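Local structure of POU domain, class 6, transcription factor 1 (Homo sapiens, 3D1N) at residues E5-A10 with E48-T53; V27-T32 with E84-E89. The protein is a DNA-binding transcription factor, here its POU domain bound to a corticotropin-releasing hormone promoter, and probably prefers a variant of the octamer motif. The protein carries 2 engineered substitutions. All coordinates share one frame; numbering follows the deposited sequence.

Contact 1 of 2, residues E5-A10 with E48-T53; sequences EIREFA and EKLDIT. With nucleotides of chain C.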
# COMPACT_ATOMS: atom_id res chain seq x y z
N GLU K 5 18.83 2.92 23.48
CA GLU K 5 17.80 3.47 24.35
C GLU K 5 16.82 4.35 23.58
O GLU K 5 15.67 4.51 23.98
CB GLU K 5 18.44 4.27 25.47
CG GLU K 5 18.51 3.55 26.81
CD GLU K 5 17.41 3.99 27.75
OE1 GLU K 5 16.96 3.15 28.57
OE2 GLU K 5 17.00 5.17 27.68
N ILE K 6 17.29 4.94 22.48
CA ILE K 6 16.43 5.78 21.66
C ILE K 6 16.26 5.21 20.25
O ILE K 6 15.41 5.67 19.49
CB ILE K 6 16.95 7.24 21.59
CG1 ILE K 6 18.37 7.29 21.03
CG2 ILE K 6 16.90 7.88 22.96
CD1 ILE K 6 18.99 8.68 21.08
N ARG K 7 17.05 4.20 19.91
CA ARG K 7 16.93 3.55 18.61
C ARG K 7 15.82 2.49 18.65
O ARG K 7 15.21 2.18 17.63
CB ARG K 7 18.25 2.91 18.20
CG ARG K 7 18.16 2.06 16.94
CD ARG K 7 19.53 1.55 16.52
NE ARG K 7 20.34 2.60 15.90
CZ ARG K 7 21.15 3.43 16.57
NH1 ARG K 7 21.24 3.34 17.89
NH2 ARG K 7 21.85 4.34 15.91
N GLU K 8 15.57 1.96 19.84
CA GLU K 8 14.55 0.94 19.98
C GLU K 8 13.21 1.58 20.30
O GLU K 8 12.16 1.06 19.93
CB GLU K 8 14.93 -0.09 21.04
CG GLU K 8 14.21 -1.42 20.89
CD GLU K 8 14.49 -2.08 19.55
OE1 GLU K 8 13.63 -2.87 19.08
OE2 GLU K 8 15.55 -1.81 18.95
N PHE K 9 13.24 2.72 21.00
CA PHE K 9 12.03 3.49 21.23
C PHE K 9 11.58 4.04 19.89
O PHE K 9 10.40 4.30 19.68
CB PHE K 9 12.27 4.64 22.19
CG PHE K 9 11.06 5.51 22.42
CD1 PHE K 9 10.21 5.28 23.48
CD2 PHE K 9 10.78 6.58 21.59
CE1 PHE K 9 9.10 6.08 23.70
CE2 PHE K 9 9.67 7.39 21.81
CZ PHE K 9 8.83 7.14 22.87
N ALA K 10 12.54 4.21 18.99
CA ALA K 10 12.23 4.56 17.62
C ALA K 10 11.36 3.45 17.04
O ALA K 10 10.14 3.61 16.90
CB ALA K 10 13.50 4.71 16.81
N GLU K 48 10.84 8.80 13.83
CA GLU K 48 10.68 7.37 13.61
C GLU K 48 11.84 6.81 12.82
O GLU K 48 12.48 5.84 13.24
CB GLU K 48 9.40 7.12 12.84
CG GLU K 48 8.15 7.41 13.62
CD GLU K 48 6.93 6.79 12.99
OE1 GLU K 48 7.02 6.42 11.79
OE2 GLU K 48 5.90 6.67 13.68
N LYS K 49 12.10 7.42 11.67
CA LYS K 49 13.14 6.96 10.76
C LYS K 49 14.54 7.26 11.27
O LYS K 49 15.53 6.86 10.66
CB LYS K 49 12.94 7.58 9.38
CG LYS K 49 11.84 6.93 8.56
CD LYS K 49 12.25 5.56 8.06
CE LYS K 49 11.97 5.41 6.56
NZ LYS K 49 12.87 6.26 5.71
N LEU K 50 14.61 7.97 12.40
CA LEU K 50 15.88 8.39 13.01
C LEU K 50 16.65 9.35 12.11
O LEU K 50 17.80 9.09 11.76
CB LEU K 50 16.75 7.18 13.35
CG LEU K 50 16.20 6.20 14.39
CD1 LEU K 50 17.10 4.98 14.52
CD2 LEU K 50 16.00 6.90 15.73
N ASP K 51 16.01 10.45 11.72
CA ASP K 51 16.67 11.49 10.97
C ASP K 51 16.67 12.77 11.79
O ASP K 51 16.02 13.76 11.43
CB ASP K 51 16.01 11.73 9.61
CG ASP K 51 16.87 12.58 8.69
OD1 ASP K 51 17.22 13.72 9.07
OD2 ASP K 51 17.19 12.11 7.58
N ILE K 52 17.38 12.72 12.91
CA ILE K 52 17.60 13.87 13.75
C ILE K 52 18.91 13.66 14.49
O ILE K 52 19.40 12.53 14.61
CB ILE K 52 16.48 14.04 14.78
CG1 ILE K 52 16.27 12.73 15.54
CG2 ILE K 52 15.19 14.47 14.11
CD1 ILE K 52 15.06 12.77 16.43
N THR K 53 19.49 14.76 14.97
CA THR K 53 20.70 14.68 15.77
C THR K 53 20.37 13.91 17.03
O THR K 53 19.31 14.12 17.63
CB THR K 53 21.18 16.07 16.21
OG1 THR K 53 20.51 17.08 15.46
CG2 THR K 53 22.69 16.21 16.03
P DA C 11 7.94 7.14 7.02
OP1 DA C 11 8.87 5.98 7.05
OP2 DA C 11 7.61 7.84 8.28
O5' DA C 11 8.47 8.12 5.87
C5' DA C 11 8.98 7.46 4.70
C4' DA C 11 9.44 8.43 3.61
O4' DA C 11 8.46 9.48 3.46
C3' DA C 11 10.77 9.12 3.88
O3' DA C 11 11.69 8.74 2.87
C2' DA C 11 10.45 10.61 3.86
C1' DA C 11 9.10 10.69 3.16
N9 DA C 11 8.15 11.70 3.63
C8 DA C 11 7.52 11.78 4.86
N7 DA C 11 6.68 12.81 4.96
C5 DA C 11 6.77 13.43 3.71
C6 DA C 11 6.13 14.57 3.17
N6 DA C 11 5.25 15.31 3.83
N1 DA C 11 6.44 14.92 1.90
C2 DA C 11 7.33 14.15 1.23
N3 DA C 11 7.99 13.06 1.63
C4 DA C 11 7.66 12.75 2.89

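Contact 2 of 2, residues V27-T32 with E84-E89; sequences VGQAMT and EFVGGE. Unlike the reference sequence in segment 27-32: M31 (reference Leu).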
# COMPACT_ATOMS: atom_id res chain seq x y z
N VAL K 27 -0.65 12.04 15.51
CA VAL K 27 0.25 12.17 16.64
C VAL K 27 0.63 13.63 16.85
O VAL K 27 0.14 14.28 17.77
CB VAL K 27 1.54 11.35 16.42
CG1 VAL K 27 2.40 11.34 17.67
CG2 VAL K 27 1.21 9.92 16.01
N GLY K 28 1.49 14.14 15.97
CA GLY K 28 1.97 15.50 16.08
C GLY K 28 0.84 16.52 16.14
O GLY K 28 0.92 17.51 16.86
N GLN K 29 -0.21 16.27 15.37
CA GLN K 29 -1.33 17.20 15.29
C GLN K 29 -2.06 17.34 16.63
O GLN K 29 -2.52 18.42 16.99
CB GLN K 29 -2.29 16.78 14.18
CG GLN K 29 -3.72 17.27 14.33
CD GLN K 29 -4.57 16.35 15.18
OE1 GLN K 29 -5.43 16.80 15.95
NE2 GLN K 29 -4.33 15.03 15.07
N ALA K 30 -2.16 16.23 17.36
CA ALA K 30 -2.81 16.24 18.67
C ALA K 30 -1.82 16.66 19.75
O ALA K 30 -2.11 17.55 20.55
CB ALA K 30 -3.38 14.88 18.98
N MSE K 31 -0.66 16.02 19.75
CA MSE K 31 0.33 16.25 20.79
C MSE K 31 1.00 17.62 20.65
O MSE K 31 1.79 18.02 21.51
CB MSE K 31 1.37 15.14 20.82
CG MSE K 31 2.62 15.41 20.01
SE MSE K 31 3.97 14.02 20.34
CE MSE K 31 4.11 14.14 22.31
N THR K 32 0.67 18.32 19.58
CA THR K 32 1.12 19.70 19.43
C THR K 32 0.61 20.50 20.62
O THR K 32 -0.52 20.31 21.07
CB THR K 32 0.60 20.31 18.12
OG1 THR K 32 1.25 21.56 17.89
CG2 THR K 32 -0.89 20.52 18.19
N GLU K 84 -10.43 11.02 21.55
CA GLU K 84 -10.53 12.36 22.09
C GLU K 84 -9.23 12.73 22.81
O GLU K 84 -9.02 13.89 23.18
CB GLU K 84 -11.75 12.50 23.00
CG GLU K 84 -12.47 13.83 22.85
CD GLU K 84 -12.81 14.17 21.39
OE1 GLU K 84 -12.45 13.39 20.47
OE2 GLU K 84 -13.43 15.22 21.16
N PHE K 85 -8.36 11.74 22.98
CA PHE K 85 -6.97 11.97 23.35
C PHE K 85 -6.32 12.72 22.19
O PHE K 85 -5.42 13.53 22.38
CB PHE K 85 -6.24 10.64 23.61
CG PHE K 85 -4.97 10.78 24.41
CD1 PHE K 85 -4.90 10.31 25.71
CD2 PHE K 85 -3.84 11.37 23.87
CE1 PHE K 85 -3.73 10.43 26.46
CE2 PHE K 85 -2.67 11.50 24.61
CZ PHE K 85 -2.62 11.02 25.90
N VAL K 86 -6.80 12.42 20.98
CA VAL K 86 -6.34 13.08 19.76
C VAL K 86 -7.12 14.37 19.50
O VAL K 86 -6.53 15.42 19.25
CB VAL K 86 -6.47 12.15 18.54
CG1 VAL K 86 -6.27 12.93 17.25
CG2 VAL K 86 -5.47 11.00 18.64
N GLY K 87 -8.44 14.28 19.55
CA GLY K 87 -9.28 15.45 19.40
C GLY K 87 -9.07 16.19 18.10
O GLY K 87 -8.31 15.75 17.24
N GLY K 88 -9.75 17.32 17.95
CA GLY K 88 -9.71 18.08 16.72
C GLY K 88 -10.78 17.65 15.74
O GLY K 88 -10.58 17.73 14.52
N GLU K 89 -11.92 17.19 16.27
CA GLU K 89 -13.04 16.71 15.46
C GLU K 89 -12.58 15.78 14.33
O GLU K 89 -12.94 15.99 13.17
CB GLU K 89 -13.85 17.88 14.89

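Contact 1 of 2, residues E5-A10 with E48-T53
L50 meets A10 and R7 through its two methyl groups, and this apolar meeting carries the contact. CD2 of L50 lies 3.5 Å from CB of A10. The same methyl sits 4.0 Å from the carbonyl O of I6, one turn back on helix 4-18. The other methyl, CD1, touches the aliphatic stem of R7, with 3.9 Å to R7 CG. R7 CG stands anti to the backbone N (chi1 173°), which puts this methylene against the leucine methyl; the two side chains cross at about a right angle. An alanine in place of L50 would probably open a gap beside A10 CB and leave the stem of R7 without this apolar partner.

A10 also meets the backbone of helix 41-49: its CB is 3.9 Å from the carbonyl O of E48, and the CA atoms of A10 and E48 are 5.1 Å apart. Helix 41-49 is the recognition helix of the POU-specific helix-turn-helix. It ends in a Schellman motif, in which L50 has positive phi (64°). The turn brings the leucine over helix 4-18.

The polar contacts of E48 and K49 lie outside residues 5-10. The E48 side chain starts away from residues 5-10 but stays against helix 4-18 further along, touching F13 and K14. Its OE1 accepts a hydrogen bond from Q24, and its OE2 forms a salt bridge with R17, so both oxygens of this buried acid are satisfied. E48 OE1 is 3.8 Å from OP2 of DA11 in chain C; R17 probably offsets some of the repulsion between these negative groups. The bent K49 chain runs past the same phosphate, with CE 3.2 Å from OP1 of DA11. Its NZ has a long, weak ion pair with another DNA phosphate.

Contact 2 of 2, residues V27-T32 with E84-E89
A30 and V86 meet at the nearest point of the two backbones, where their CA atoms are 4.9 Å apart. A30 CB points toward residues 84-89, whereas V86 presents the flank of its side chain. A30 CB is 3.9 Å from V86 CG1 and also lies by the V86 carbonyl O. With CG1 anti to the backbone N (chi1 168°), this methyl reaches both A30 and Q29, at 3.6 Å from Q29 NE2. The Q29 and V86 side chains cross at about a right angle. Q29 bends at chi2 (-86°), and its amide lies by V86 and G87.

W67 of helix 54-73 touches A30 and takes the F85 ring edge-to-face. Helix 24-31 and the weakly bonded end of helix 79-86 therefore share this tryptophan. The contact joins the POU-specific fold to the chain leading to the homeodomain.

The polar chemistry is less settled. As modelled, Q29 OE1 is 3.3 Å from G87 O. Both are acceptors, so this is no hydrogen bond, while NE2 faces a methyl. The orientation of the amide is not settled by this contact, which rests mainly on apolar packing.

Overall arrangement
The chain starts with helix 4-18, which holds the first segment of contact 1. It then passes through helix 24-31, which carries most of the first segment of contact 2. Contact 1 closes next, when the end of helix 41-49 returns to helix 4-18 after 37 intervening residues. Contact 2 is still open at that point. It closes only after helix 54-73, when helix 79-86 reaches helix 24-31. The two loops therefore cross rather than nest. Their centres are about 22 Å apart and they do not touch. Contact 1 lies within the POU-specific part. Contact 2 ties that part to the linker that precedes the homeodomain helices 102-114, 120-129 and 134-145.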